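PDB 5MP7: ribose-phosphate pyrophosphokinase from Mycobacterium smegmatis, which probably makes phosphoribosyl pyrophosphate by transferring the pyrophosphoryl group of ATP to the 1-hydroxyl of ribose 5-phosphate, with magnesium as cofactor. Local coordinates for residues Gln38-Phe52 with Gln73-Leu85. Sequence-based numbering, arbitrary orientation.
Sequences QTARDFANGEIFVRF and QWLMEQLIMIDAL
Ile-48 meets four residues of segment 73-85 of helix 71-87 and illustrates how a two-stranded hairpin can be packed along a helix with no hydrogen bond between them, mainly through aliphatic and aromatic side chains. Its CB faces the CD1 methyl of Ile-80 at 4.1 Å. The CG2 branch comes within 3.9 Å of OE2 of Glu-77. The other branch, with CG1 anti to the carbonyl carbon (chi1 -62°), reaches the helix backbone, where CD1 lies 3.5 Å from the carbonyl O of Gln-73 and also touches CB of Met-76. Further along, Val-50 sets its CB against CG2 of Ile-80 and both methyls against CG of Met-81. Phe-52 ends the row: its CE2 packs 3.5 Å from CB of Ala-84, while the carbonyl O of Met-81 lies at the ring edge, in plane. On strand 38-42, OE1 of Gln-38 approaches the CE methyl of Met-81 at 3.3 Å. Both carboxylate oxygens of buried Glu-77 are satisfied, OE2 by a salt bridge to Arg-18 and OE1 by a hydrogen bond from Gln-65 NE2. The hairpin turn carries Asn-45, Gly-46 and Glu-47, predicted to bind ATP, away from this packing; among other contacts, Glu-47 forms a salt bridge with Arg-104 of a second subunit. The axes of strand 48-52 and segment 73-85 approach to 8.9 Å at -36°; the helix packs on the parallel sheet through Met-81 and Leu-85, and Phe-52 meets Phe-15 of strand 12-16 edge-to-face.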
loop_
_atom_site.group_PDB
_atom_site.type_symbol
_atom_site.label_atom_id
_atom_site.label_comp_id
_atom_site.label_asym_id
_atom_site.label_seq_id
_atom_site.Cartn_x
_atom_site.Cartn_y
_atom_site.Cartn_z
ATOM N N GLN A 38 35.361 -21.272 36.132
ATOM C CA GLN A 38 35.151 -20.013 35.491
ATOM C C GLN A 38 34.061 -20.092 34.466
ATOM O O GLN A 38 33.846 -21.117 33.877
ATOM C CB GLN A 38 36.464 -19.565 34.836
ATOM C CG GLN A 38 36.955 -20.532 33.758
ATOM C CD GLN A 38 37.972 -19.991 32.815
ATOM O OE1 GLN A 38 38.738 -19.141 33.184
ATOM N NE2 GLN A 38 38.006 -20.517 31.581
ATOM N N THR A 39 33.445 -18.963 34.196
ATOM C CA THR A 39 32.533 -18.815 33.080
ATOM C C THR A 39 33.330 -18.235 31.901
ATOM O O THR A 39 33.962 -17.194 32.034
ATOM C CB THR A 39 31.430 -17.839 33.458
ATOM O OG1 THR A 39 30.912 -18.200 34.740
ATOM C CG2 THR A 39 30.331 -17.824 32.415
ATOM N N ALA A 40 33.350 -18.925 30.776
ATOM C CA ALA A 40 34.042 -18.441 29.570
ATOM C C ALA A 40 33.123 -18.653 28.396
ATOM O O ALA A 40 32.832 -19.791 28.047
ATOM C CB ALA A 40 35.363 -19.182 29.366
ATOM N N ARG A 41 32.680 -17.564 27.782
ATOM C CA ARG A 41 31.673 -17.596 26.737
ATOM C C ARG A 41 31.863 -16.480 25.722
ATOM O O ARG A 41 32.454 -15.450 26.029
ATOM C CB ARG A 41 30.293 -17.434 27.370
ATOM C CG ARG A 41 29.944 -18.435 28.482
ATOM C CD ARG A 41 29.619 -19.872 28.063
ATOM N NE ARG A 41 29.026 -20.466 29.263
ATOM C CZ ARG A 41 29.713 -20.966 30.302
ATOM N NH1 ARG A 41 31.047 -21.051 30.275
ATOM N NH2 ARG A 41 29.058 -21.427 31.371
ATOM N N ASP A 42 31.267 -16.665 24.548
ATOM C CA ASP A 42 31.366 -15.724 23.437
ATOM C C ASP A 42 30.041 -15.020 23.219
ATOM O O ASP A 42 28.995 -15.655 23.146
ATOM C CB ASP A 42 31.730 -16.443 22.134
ATOM C CG ASP A 42 33.209 -16.973 22.104
ATOM O OD1 ASP A 42 34.069 -16.534 22.900
ATOM O OD2 ASP A 42 33.532 -17.818 21.249
ATOM N N PHE A 43 30.088 -13.703 23.106
ATOM C CA PHE A 43 29.002 -12.945 22.486
ATOM C C PHE A 43 28.996 -13.213 20.987
ATOM O O PHE A 43 30.009 -13.613 20.414
ATOM C CB PHE A 43 29.164 -11.442 22.740
ATOM C CG PHE A 43 29.091 -11.066 24.209
ATOM C CD1 PHE A 43 28.114 -11.608 25.040
ATOM C CD2 PHE A 43 30.011 -10.174 24.768
ATOM C CE1 PHE A 43 28.058 -11.263 26.386
ATOM C CE2 PHE A 43 29.959 -9.830 26.112
ATOM C CZ PHE A 43 28.982 -10.374 26.923
ATOM N N ALA A 44 27.839 -13.018 20.362
ATOM C CA ALA A 44 27.661 -13.316 18.931
ATOM C C ALA A 44 28.652 -12.517 18.100
ATOM O O ALA A 44 29.161 -12.980 17.066
ATOM C CB ALA A 44 26.248 -12.991 18.520
ATOM N N ASN A 45 28.894 -11.298 18.588
ATOM C CA ASN A 45 30.009 -10.426 18.181
ATOM C C ASN A 45 31.380 -11.111 17.982
ATOM O O ASN A 45 32.106 -10.789 17.042
ATOM C CB ASN A 45 30.164 -9.357 19.268
ATOM C CG ASN A 45 30.835 -8.117 18.771
ATOM O OD1 ASN A 45 31.310 -8.054 17.642
ATOM N ND2 ASN A 45 30.866 -7.103 19.612
ATOM N N GLY A 46 31.729 -12.047 18.873
ATOM C CA GLY A 46 33.071 -12.656 18.949
ATOM C C GLY A 46 33.808 -12.210 20.215
ATOM O O GLY A 46 34.825 -12.782 20.566
ATOM N N GLU A 47 33.334 -11.147 20.870
ATOM C CA GLU A 47 33.908 -10.712 22.144
ATOM C C GLU A 47 33.815 -11.828 23.163
ATOM O O GLU A 47 32.795 -12.469 23.312
ATOM C CB GLU A 47 33.205 -9.460 22.704
ATOM C CG GLU A 47 33.689 -8.131 22.132
ATOM C CD GLU A 47 32.740 -6.952 22.409
ATOM O OE1 GLU A 47 31.991 -6.989 23.425
ATOM O OE2 GLU A 47 32.730 -5.972 21.600
ATOM N N ILE A 48 34.890 -12.030 23.892
ATOM C CA ILE A 48 34.957 -13.052 24.926
ATOM C C ILE A 48 34.621 -12.473 26.299
ATOM O O ILE A 48 35.096 -11.409 26.649
ATOM C CB ILE A 48 36.373 -13.638 24.945
ATOM C CG1 ILE A 48 36.663 -14.285 23.605
ATOM C CG2 ILE A 48 36.565 -14.671 26.037
ATOM C CD1 ILE A 48 38.106 -14.146 23.251
ATOM N N PHE A 49 33.843 -13.224 27.062
ATOM C CA PHE A 49 33.487 -12.884 28.413
ATOM C C PHE A 49 34.144 -13.887 29.328
ATOM O O PHE A 49 34.007 -15.069 29.138
ATOM C CB PHE A 49 31.978 -12.972 28.578
ATOM C CG PHE A 49 31.508 -12.688 29.978
ATOM C CD1 PHE A 49 31.511 -13.702 30.938
ATOM C CD2 PHE A 49 31.059 -11.415 30.348
ATOM C CE1 PHE A 49 31.094 -13.457 32.239
ATOM C CE2 PHE A 49 30.626 -11.165 31.653
ATOM C CZ PHE A 49 30.647 -12.192 32.601
ATOM N N VAL A 50 34.790 -13.408 30.380
ATOM C CA VAL A 50 35.501 -14.273 31.304
ATOM C C VAL A 50 35.119 -13.872 32.696
ATOM O O VAL A 50 35.137 -12.705 33.002
ATOM C CB VAL A 50 37.036 -14.175 31.062
ATOM C CG1 VAL A 50 37.861 -14.407 32.323
ATOM C CG2 VAL A 50 37.473 -15.200 30.007
ATOM N N ARG A 51 34.826 -14.831 33.565
ATOM C CA ARG A 51 34.635 -14.538 34.977
ATOM C C ARG A 51 35.084 -15.688 35.846
ATOM O O ARG A 51 34.740 -16.812 35.582
ATOM C CB ARG A 51 33.176 -14.241 35.259
ATOM C CG ARG A 51 32.948 -13.728 36.674
ATOM C CD ARG A 51 31.469 -13.450 36.915
ATOM N NE ARG A 51 30.708 -14.660 36.630
ATOM C CZ ARG A 51 29.504 -14.720 36.080
ATOM N NH1 ARG A 51 28.833 -13.616 35.741
ATOM N NH2 ARG A 51 28.967 -15.915 35.865
ATOM N N PHE A 52 35.859 -15.401 36.883
ATOM C CA PHE A 52 36.323 -16.461 37.768
ATOM C C PHE A 52 35.276 -16.705 38.833
ATOM O O PHE A 52 34.751 -15.769 39.409
ATOM C CB PHE A 52 37.668 -16.144 38.383
ATOM C CG PHE A 52 38.750 -15.996 37.364
ATOM C CD1 PHE A 52 39.021 -17.020 36.469
ATOM C CD2 PHE A 52 39.506 -14.828 37.298
ATOM C CE1 PHE A 52 40.012 -16.881 35.525
ATOM C CE2 PHE A 52 40.504 -14.689 36.351
ATOM C CZ PHE A 52 40.746 -15.706 35.455
ATOM N N GLN A 73 41.457 -15.728 18.482
ATOM C CA GLN A 73 40.480 -15.865 19.534
ATOM C C GLN A 73 41.081 -16.437 20.825
ATOM O O GLN A 73 40.787 -15.972 21.918
ATOM C CB GLN A 73 39.380 -16.789 19.053
ATOM C CG GLN A 73 38.245 -16.951 20.025
ATOM C CD GLN A 73 37.319 -18.079 19.604
ATOM O OE1 GLN A 73 37.272 -18.439 18.429
ATOM N NE2 GLN A 73 36.566 -18.628 20.562
ATOM N N TRP A 74 41.932 -17.446 20.697
ATOM C CA TRP A 74 42.473 -18.099 21.894
ATOM C C TRP A 74 43.560 -17.277 22.535
ATOM O O TRP A 74 43.749 -17.320 23.750
ATOM C CB TRP A 74 42.977 -19.506 21.607
ATOM C CG TRP A 74 41.990 -20.396 20.972
ATOM C CD1 TRP A 74 42.153 -21.038 19.800
ATOM C CD2 TRP A 74 40.683 -20.712 21.424
ATOM N NE1 TRP A 74 41.028 -21.742 19.478
ATOM C CE2 TRP A 74 40.109 -21.574 20.472
ATOM C CE3 TRP A 74 39.939 -20.362 22.543
ATOM C CZ2 TRP A 74 38.827 -22.111 20.603
ATOM C CZ3 TRP A 74 38.641 -20.886 22.670
ATOM C CH2 TRP A 74 38.107 -21.763 21.699
ATOM N N LEU A 75 44.278 -16.538 21.716
ATOM C CA LEU A 75 45.278 -15.592 22.208
ATOM C C LEU A 75 44.632 -14.453 22.999
ATOM O O LEU A 75 45.100 -14.117 24.092
ATOM C CB LEU A 75 46.107 -15.045 21.033
ATOM C CG LEU A 75 47.181 -14.051 21.425
ATOM C CD1 LEU A 75 48.175 -14.634 22.444
ATOM C CD2 LEU A 75 47.872 -13.597 20.142
ATOM N N MET A 76 43.546 -13.878 22.471
ATOM C CA MET A 76 42.765 -12.874 23.234
ATOM C C MET A 76 42.157 -13.442 24.509
ATOM O O MET A 76 42.184 -12.782 25.510
ATOM C CB MET A 76 41.651 -12.274 22.417
ATOM C CG MET A 76 42.153 -11.347 21.316
ATOM S SD MET A 76 43.178 -9.956 21.851
ATOM C CE MET A 76 42.238 -9.336 23.255
ATOM N N GLU A 77 41.680 -14.689 24.493
ATOM C CA GLU A 77 41.147 -15.283 25.701
ATOM C C GLU A 77 42.205 -15.377 26.792
ATOM O O GLU A 77 41.923 -15.096 27.941
ATOM C CB GLU A 77 40.505 -16.656 25.414
ATOM C CG GLU A 77 39.957 -17.344 26.666
ATOM C CD GLU A 77 39.061 -18.567 26.380
ATOM O OE1 GLU A 77 39.585 -19.706 26.161
ATOM O OE2 GLU A 77 37.809 -18.396 26.421
ATOM N N GLN A 78 43.412 -15.800 26.432
ATOM C CA GLN A 78 44.515 -15.871 27.378
ATOM C C GLN A 78 44.888 -14.500 27.925
ATOM O O GLN A 78 45.079 -14.353 29.128
ATOM C CB GLN A 78 45.724 -16.537 26.726
ATOM C CG GLN A 78 46.866 -16.790 27.685
ATOM C CD GLN A 78 47.844 -17.805 27.158
ATOM O OE1 GLN A 78 48.171 -17.769 25.987
ATOM N NE2 GLN A 78 48.262 -18.744 27.989
ATOM N N LEU A 79 44.974 -13.489 27.059
ATOM C CA LEU A 79 45.264 -12.126 27.521
ATOM C C LEU A 79 44.190 -11.580 28.445
ATOM O O LEU A 79 44.526 -10.914 29.424
ATOM C CB LEU A 79 45.424 -11.146 26.355
ATOM C CG LEU A 79 46.589 -11.429 25.417
ATOM C CD1 LEU A 79 46.461 -10.581 24.174
ATOM C CD2 LEU A 79 47.912 -11.195 26.098
ATOM N N ILE A 80 42.928 -11.863 28.139
ATOM C CA ILE A 80 41.800 -11.427 28.982
ATOM C C ILE A 80 41.843 -12.095 30.375
ATOM O O ILE A 80 41.659 -11.431 31.368
ATOM C CB ILE A 80 40.471 -11.642 28.273
ATOM C CG1 ILE A 80 40.323 -10.586 27.200
ATOM C CG2 ILE A 80 39.288 -11.504 29.194
ATOM C CD1 ILE A 80 39.349 -10.989 26.098
ATOM N N MET A 81 42.151 -13.385 30.428
ATOM C CA MET A 81 42.311 -14.091 31.691
ATOM C C MET A 81 43.460 -13.544 32.511
ATOM O O MET A 81 43.368 -13.447 33.732
ATOM C CB MET A 81 42.548 -15.593 31.458
ATOM C CG MET A 81 41.263 -16.337 31.159
ATOM S SD MET A 81 41.425 -18.024 30.511
ATOM C CE MET A 81 41.763 -18.909 32.004
ATOM N N ILE A 82 44.563 -13.233 31.860
ATOM C CA ILE A 82 45.700 -12.648 32.558
ATOM C C ILE A 82 45.374 -11.246 33.133
ATOM O O ILE A 82 45.755 -10.969 34.258
ATOM C CB ILE A 82 46.948 -12.648 31.651
ATOM C CG1 ILE A 82 47.418 -14.078 31.454
ATOM C CG2 ILE A 82 48.087 -11.830 32.262
ATOM C CD1 ILE A 82 48.279 -14.270 30.253
ATOM N N ASP A 83 44.649 -10.405 32.378
ATOM C CA ASP A 83 44.130 -9.110 32.866
ATOM C C ASP A 83 43.289 -9.290 34.113
ATOM O O ASP A 83 43.390 -8.528 35.075
ATOM C CB ASP A 83 43.310 -8.391 31.749
ATOM C CG ASP A 83 42.612 -6.989 32.211
ATOM O OD1 ASP A 83 41.597 -6.986 32.975
ATOM O OD2 ASP A 83 43.033 -5.882 31.763
ATOM N N ALA A 84 42.402 -10.269 34.077
ATOM C CA ALA A 84 41.522 -10.506 35.199
ATOM C C ALA A 84 42.278 -10.947 36.450
ATOM O O ALA A 84 41.950 -10.536 37.553
ATOM C CB ALA A 84 40.457 -11.519 34.817
ATOM N N LEU A 85 43.292 -11.782 36.283
ATOM C CA LEU A 85 44.109 -12.197 37.412
ATOM C C LEU A 85 44.944 -11.045 37.939
ATOM O O LEU A 85 45.157 -10.922 39.142
ATOM C CB LEU A 85 45.053 -13.327 37.020
ATOM C CG LEU A 85 44.379 -14.661 36.734
ATOM C CD1 LEU A 85 45.323 -15.571 35.963
ATOM C CD2 LEU A 85 43.932 -15.365 37.995
#